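Local coordinates for protein SnoN,Epimerase SnoN (Streptomyces nogalater, PDB 5EP9) that acts as a non-heme iron and 2-oxoglutarate-dependent epimerase in the biosynthesis of nogalamycin, at residues V166-G171 with T208-A213; T158-L163 with E234-T239. All blocks are in the same frame, centred on the assembly; numbering follows the deposited sequence.

Contact 1. Residues V166-G171 with T208-A213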
loop_
_atom_site.group_PDB
_atom_site.type_symbol
_atom_site.label_atom_id
_atom_site.label_comp_id
_atom_site.label_asym_id
_atom_site.label_seq_id
_atom_site.Cartn_x
_atom_site.Cartn_y
_atom_site.Cartn_z
ATOM N N VAL A 166 6.887 9.683 -11.079
ATOM C CA VAL A 166 6.474 10.407 -9.876
ATOM C C VAL A 166 7.671 11.140 -9.270
ATOM O O VAL A 166 8.278 10.669 -8.338
ATOM C CB VAL A 166 5.811 9.490 -8.831
ATOM C CG1 VAL A 166 5.221 10.332 -7.743
ATOM C CG2 VAL A 166 4.683 8.684 -9.421
ATOM N N PRO A 167 8.083 12.220 -9.872
ATOM C CA PRO A 167 9.101 12.994 -9.233
ATOM C C PRO A 167 8.506 13.622 -7.974
ATOM O O PRO A 167 7.299 13.626 -7.797
ATOM C CB PRO A 167 9.464 14.071 -10.308
ATOM C CG PRO A 167 8.196 14.229 -11.110
ATOM C CD PRO A 167 7.529 12.888 -11.066
ATOM N N VAL A 168 9.361 14.285 -7.237
ATOM C CA VAL A 168 8.980 14.973 -6.017
ATOM C C VAL A 168 7.747 15.815 -6.235
ATOM O O VAL A 168 6.774 15.700 -5.467
ATOM C CB VAL A 168 10.165 15.823 -5.358
ATOM C CG1 VAL A 168 9.659 16.490 -4.120
ATOM C CG2 VAL A 168 11.301 14.893 -4.982
ATOM N N GLU A 169 7.770 16.643 -7.227
ATOM C CA GLU A 169 6.700 17.602 -7.368
ATOM C C GLU A 169 5.345 17.031 -7.781
ATOM O O GLU A 169 4.302 17.724 -7.717
ATOM C CB GLU A 169 7.141 18.792 -8.256
ATOM C CG GLU A 169 7.390 18.446 -9.709
ATOM C CD GLU A 169 8.829 17.922 -10.048
ATOM O OE1 GLU A 169 9.700 17.608 -9.111
ATOM O OE2 GLU A 169 9.063 17.917 -11.304
ATOM N N ARG A 170 5.348 15.774 -8.194
ATOM C CA ARG A 170 4.092 15.082 -8.562
ATOM C C ARG A 170 3.488 14.321 -7.387
ATOM O O ARG A 170 2.456 13.688 -7.501
ATOM C CB ARG A 170 4.314 14.150 -9.776
ATOM C CG ARG A 170 3.007 13.625 -10.348
ATOM C CD ARG A 170 3.142 13.104 -11.773
ATOM N NE ARG A 170 3.440 14.231 -12.601
ATOM C CZ ARG A 170 4.458 14.295 -13.414
ATOM N NH1 ARG A 170 5.268 13.264 -13.590
ATOM N NH2 ARG A 170 4.646 15.381 -14.114
ATOM N N GLY A 171 4.121 14.458 -6.199
ATOM C CA GLY A 171 3.591 13.913 -4.936
ATOM C C GLY A 171 4.148 12.588 -4.500
ATOM O O GLY A 171 3.378 11.690 -4.096
ATOM N N THR A 208 12.644 11.293 1.103
ATOM C CA THR A 208 11.729 11.495 0.039
ATOM C C THR A 208 12.255 10.692 -1.129
ATOM O O THR A 208 13.386 10.795 -1.546
ATOM C CB THR A 208 11.631 13.018 -0.295
ATOM O OG1 THR A 208 11.142 13.656 0.871
ATOM C CG2 THR A 208 10.645 13.237 -1.459
ATOM N N VAL A 209 11.344 9.913 -1.708
ATOM C CA VAL A 209 11.681 8.899 -2.713
ATOM C C VAL A 209 10.929 9.080 -4.003
ATOM O O VAL A 209 9.901 8.447 -4.221
ATOM C CB VAL A 209 11.373 7.507 -2.169
ATOM C CG1 VAL A 209 11.847 6.380 -3.124
ATOM C CG2 VAL A 209 12.092 7.349 -0.829
ATOM N N PRO A 210 11.483 9.849 -4.889
ATOM C CA PRO A 210 10.868 9.871 -6.226
ATOM C C PRO A 210 11.011 8.514 -6.944
ATOM O O PRO A 210 11.971 7.782 -6.710
ATOM C CB PRO A 210 11.590 10.977 -6.938
ATOM C CG PRO A 210 12.818 11.181 -6.166
ATOM C CD PRO A 210 12.650 10.718 -4.808
ATOM N N LEU A 211 10.053 8.252 -7.807
ATOM C CA LEU A 211 9.954 6.930 -8.480
ATOM C C LEU A 211 9.728 7.133 -9.957
ATOM O O LEU A 211 8.869 7.923 -10.328
ATOM C CB LEU A 211 8.723 6.157 -7.942
ATOM C CG LEU A 211 8.724 5.787 -6.501
ATOM C CD1 LEU A 211 7.444 5.032 -6.190
ATOM C CD2 LEU A 211 9.926 4.902 -6.195
ATOM N N ARG A 212 10.426 6.357 -10.763
ATOM C CA ARG A 212 10.036 6.210 -12.175
ATOM C C ARG A 212 8.839 5.268 -12.363
ATOM O O ARG A 212 8.595 4.380 -11.531
ATOM C CB ARG A 212 11.234 5.686 -12.974
ATOM C CG ARG A 212 12.433 6.667 -12.922
ATOM C CD ARG A 212 13.070 6.875 -14.232
ATOM N NE ARG A 212 12.144 7.687 -15.115
ATOM C CZ ARG A 212 12.542 8.417 -16.169
ATOM N NH1 ARG A 212 13.844 8.458 -16.462
ATOM N NH2 ARG A 212 11.667 9.155 -16.878
ATOM N N ALA A 213 8.125 5.436 -13.485
ATOM C CA ALA A 213 7.069 4.503 -13.851
ATOM C C ALA A 213 7.603 3.096 -13.756
ATOM O O ALA A 213 8.670 2.797 -14.285
ATOM C CB ALA A 213 6.577 4.773 -15.285
#
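V166 and L211 face each other as a single antiparallel, hydrogen-bonded pair. Their two backbone bonds are unlike. V166 N gives its hydrogen to L211 O at 2.8 Å, almost in line with that C=O bond. L211 N donates to V166 O at 3.0 Å from above the carbonyl plane, 38° out of it. The side chains of this pair turn to other neighbours. The side chain of V166 packs on C172 and R236. L211 packs on W160, A162 and H47. Across the pair, V166 CB comes no nearer than 3.7 Å to L211 O.

Further along, the packing passes to P210, T208 and V168. The CA-CB bond of P210 points toward the 166-171 loop. Its CB lies 3.6 Å from V166 O and 3.9 Å from P167 CA. V168 has CG1 anti to the backbone N, which puts CG2 beside that nitrogen. Across the contact, CG2 makes both side-chain touches of V168: T208 CG2 at 3.9 Å and P210 CG at 4.2 Å. V168 lies alongside P210, pointing the same way, but crosses T208 at about a right angle.

The setting is the meeting of two connections in a cupin-type, PhyH-family fold. The 166-171 loop runs from strand 157-162 to strand 173-175, while 208-213 begins in outer strand 207-209 of the four-stranded sheet and runs on from it. In this engineered chain they come from different parts, 14-202 and 203-305, both SnoN.

T208 turns CG2 to V168 and its hydroxyl to T174: OG1 is hydrogen-bonded to T174 OG1. V168 sits in a backbone turn, its O accepting from G171 N at 3.0 Å.

Contact 2. Residues T158-L163 with E234-T239. With AKG (2-oxoglutaric acid), chain E.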
loop_
_atom_site.group_PDB
_atom_site.type_symbol
_atom_site.label_atom_id
_atom_site.label_comp_id
_atom_site.label_asym_id
_atom_site.label_seq_id
_atom_site.Cartn_x
_atom_site.Cartn_y
_atom_site.Cartn_z
ATOM N N THR A 158 2.883 -2.714 2.584
ATOM C CA THR A 158 2.225 -2.106 1.464
ATOM C C THR A 158 3.190 -1.955 0.249
ATOM O O THR A 158 4.251 -1.450 0.402
ATOM C CB THR A 158 1.633 -0.778 1.865
ATOM O OG1 THR A 158 0.640 -0.975 2.876
ATOM C CG2 THR A 158 1.043 -0.040 0.662
ATOM N N ALA A 159 2.786 -2.443 -0.925
ATOM C CA ALA A 159 3.472 -2.198 -2.200
ATOM C C ALA A 159 2.820 -1.046 -2.954
ATOM O O ALA A 159 1.639 -1.109 -3.274
ATOM C CB ALA A 159 3.421 -3.425 -3.072
ATOM N N TRP A 160 3.575 0.029 -3.185
ATOM C CA TRP A 160 3.059 1.215 -3.854
ATOM C C TRP A 160 3.761 1.268 -5.197
ATOM O O TRP A 160 4.982 1.416 -5.264
ATOM C CB TRP A 160 3.377 2.448 -3.018
ATOM C CG TRP A 160 2.685 3.764 -3.281
ATOM C CD1 TRP A 160 1.710 4.328 -2.511
ATOM C CD2 TRP A 160 3.000 4.706 -4.291
ATOM N NE1 TRP A 160 1.392 5.560 -2.991
ATOM C CE2 TRP A 160 2.106 5.788 -4.134
ATOM C CE3 TRP A 160 3.832 4.666 -5.437
ATOM C CZ2 TRP A 160 2.126 6.889 -4.949
ATOM C CZ3 TRP A 160 3.849 5.797 -6.303
ATOM C CH2 TRP A 160 3.010 6.898 -6.026
ATOM N N VAL A 161 2.981 1.092 -6.249
ATOM C CA VAL A 161 3.566 0.888 -7.605
ATOM C C VAL A 161 3.281 2.127 -8.427
ATOM O O VAL A 161 2.085 2.479 -8.618
ATOM C CB VAL A 161 2.949 -0.370 -8.280
ATOM C CG1 VAL A 161 3.493 -0.596 -9.648
ATOM C CG2 VAL A 161 3.200 -1.564 -7.416
ATOM N N ALA A 162 4.317 2.748 -8.940
ATOM C CA ALA A 162 4.142 3.900 -9.775
ATOM C C ALA A 162 3.730 3.475 -11.219
ATOM O O ALA A 162 4.428 2.696 -11.813
ATOM C CB ALA A 162 5.405 4.694 -9.877
ATOM N N LEU A 163 2.593 3.997 -11.689
ATOM C CA LEU A 163 2.142 3.750 -13.035
ATOM C C LEU A 163 2.526 4.872 -14.014
ATOM O O LEU A 163 2.360 4.718 -15.205
ATOM C CB LEU A 163 0.639 3.464 -13.063
ATOM C CG LEU A 163 0.211 2.222 -12.250
ATOM C CD1 LEU A 163 -1.267 2.105 -12.284
ATOM C CD2 LEU A 163 0.845 0.998 -12.827
ATOM N N GLU A 234 0.166 16.900 -14.601
ATOM C CA GLU A 234 0.054 15.501 -15.012
ATOM C C GLU A 234 -0.386 14.720 -13.753
ATOM O O GLU A 234 0.192 14.845 -12.687
ATOM C CB GLU A 234 1.361 14.912 -15.610
ATOM C CG GLU A 234 1.802 15.478 -16.990
ATOM C CD GLU A 234 2.446 16.897 -16.912
ATOM O OE1 GLU A 234 3.125 17.291 -15.888
ATOM O OE2 GLU A 234 2.286 17.662 -17.900
ATOM N N PRO A 235 -1.437 13.914 -13.895
ATOM C CA PRO A 235 -1.919 13.197 -12.725
ATOM C C PRO A 235 -0.933 12.208 -12.167
ATOM O O PRO A 235 -0.107 11.643 -12.868
ATOM C CB PRO A 235 -3.161 12.508 -13.215
ATOM C CG PRO A 235 -3.050 12.480 -14.728
ATOM C CD PRO A 235 -2.203 13.635 -15.129
ATOM N N ARG A 236 -0.951 12.061 -10.866
ATOM C CA ARG A 236 -0.163 11.057 -10.187
ATOM C C ARG A 236 -1.066 9.780 -10.125
ATOM O O ARG A 236 -2.131 9.799 -9.515
ATOM C CB ARG A 236 0.198 11.471 -8.777
ATOM C CG ARG A 236 1.266 10.570 -8.184
ATOM C CD ARG A 236 1.336 10.696 -6.693
ATOM N NE ARG A 236 0.246 9.991 -6.049
ATOM C CZ ARG A 236 0.060 9.877 -4.742
ATOM N NH1 ARG A 236 0.803 10.497 -3.844
ATOM N NH2 ARG A 236 -0.960 9.182 -4.320
ATOM N N LEU A 237 -0.583 8.693 -10.689
ATOM C CA LEU A 237 -1.337 7.440 -10.758
ATOM C C LEU A 237 -0.480 6.291 -10.322
ATOM O O LEU A 237 0.714 6.174 -10.752
ATOM C CB LEU A 237 -1.802 7.142 -12.190
ATOM C CG LEU A 237 -2.959 8.034 -12.647
ATOM C CD1 LEU A 237 -3.042 8.247 -14.159
ATOM C CD2 LEU A 237 -4.292 7.490 -12.196
ATOM N N SER A 238 -1.069 5.481 -9.433
ATOM C CA SER A 238 -0.332 4.397 -8.810
ATOM C C SER A 238 -1.316 3.433 -8.259
ATOM O O SER A 238 -2.532 3.739 -8.142
ATOM C CB SER A 238 0.565 4.941 -7.646
ATOM O OG SER A 238 -0.215 5.622 -6.673
ATOM N N THR A 239 -0.789 2.326 -7.807
ATOM C CA THR A 239 -1.570 1.447 -6.984
ATOM C C THR A 239 -0.903 1.216 -5.652
ATOM O O THR A 239 0.302 1.163 -5.610
ATOM C CB THR A 239 -1.823 0.049 -7.657
ATOM O OG1 THR A 239 -0.572 -0.597 -7.869
ATOM C CG2 THR A 239 -2.542 0.211 -8.968
HETATM C C1 AKG E . -0.028 4.122 1.739
HETATM O O1 AKG E . -0.042 3.513 2.840
HETATM O O2 AKG E . 0.188 3.534 0.651
HETATM C C2 AKG E . -0.217 5.592 1.710
HETATM O O5 AKG E . -0.411 6.197 2.784
HETATM C C3 AKG E . -0.181 6.287 0.329
HETATM C C4 AKG E . -0.189 7.812 0.338
HETATM C C5 AKG E . -0.186 8.484 -1.015
HETATM O O3 AKG E . -0.089 7.788 -2.042
HETATM O O4 AKG E . -0.329 9.743 -1.092
HETATM O O HOH W 1 0.110 -2.223 -5.785
#
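W160 and R236 grip the same carboxylate of the bound 2-oxoglutarate. W160 NE1 donates to O3 of the ligand at 2.8 Å. R236 NH1 donates to the other oxygen, O4, at 3.1 Å, and NH2 adds weak bonds to both. R236 NH1 also bonds to G171 O. W160 CZ2 lies 3.6 Å above the centre of the R236 guanidinium. The two planes stand 85° apart, so the indole meets the guanidinium edge to face. S238 covers one indole face, with CB 3.5 Å from the centre of the six-membered ring in a CH-pi contact and OG 3.2 Å from CZ2, offset toward the rim. An alanine at W160 would probably leave ligand O3 without its indole N-H and open a gap between S238 and R236.

Strands 158-162 and 236-239 are antiparallel. V161 and T239 exchange two backbone hydrogen bonds, and L163 N donates a hydrogen bond to L237 O at 3.0 Å. A water links A159 O to T239 OG1. The other branch of T239, CG2, packs 4.0 Å from L163 CD1, and helix 54-70 touches L163 and L237. The strands come from different parts of the engineered chain, 14-202 and 203-305, both SnoN. The arrangement belongs to the larger sheet of a cupin-type double-stranded beta-helix, with a basic residue holding the far carboxylate as in other 2-oxoglutarate-dependent oxygenases.

How the contacts relate
The centres of the two contacts are 10 Å apart, on the same side of the chain's centre. Contact 1 is nested within the loop closed by contact 2: the order is 158-163, 166-171, 208-213, 234-239. Contact 2 joins neighbouring strands of the seven-stranded sheet. Contact 1 lies where two connections meet, beside the outer strand 207-209 of the four-stranded sheet. The contacts also touch directly. R170 NH2 forms a salt bridge with E234 OE1, and R212 O packs against A162 CB. Contact 2 lines the 2-oxoglutarate pocket. Contact 1 borders it: the V166 and L211 side chains lie about 4 Å from those of R236 and W160 respectively, and the side chain of V166 about 8 Å from the bound 2-oxoglutarate.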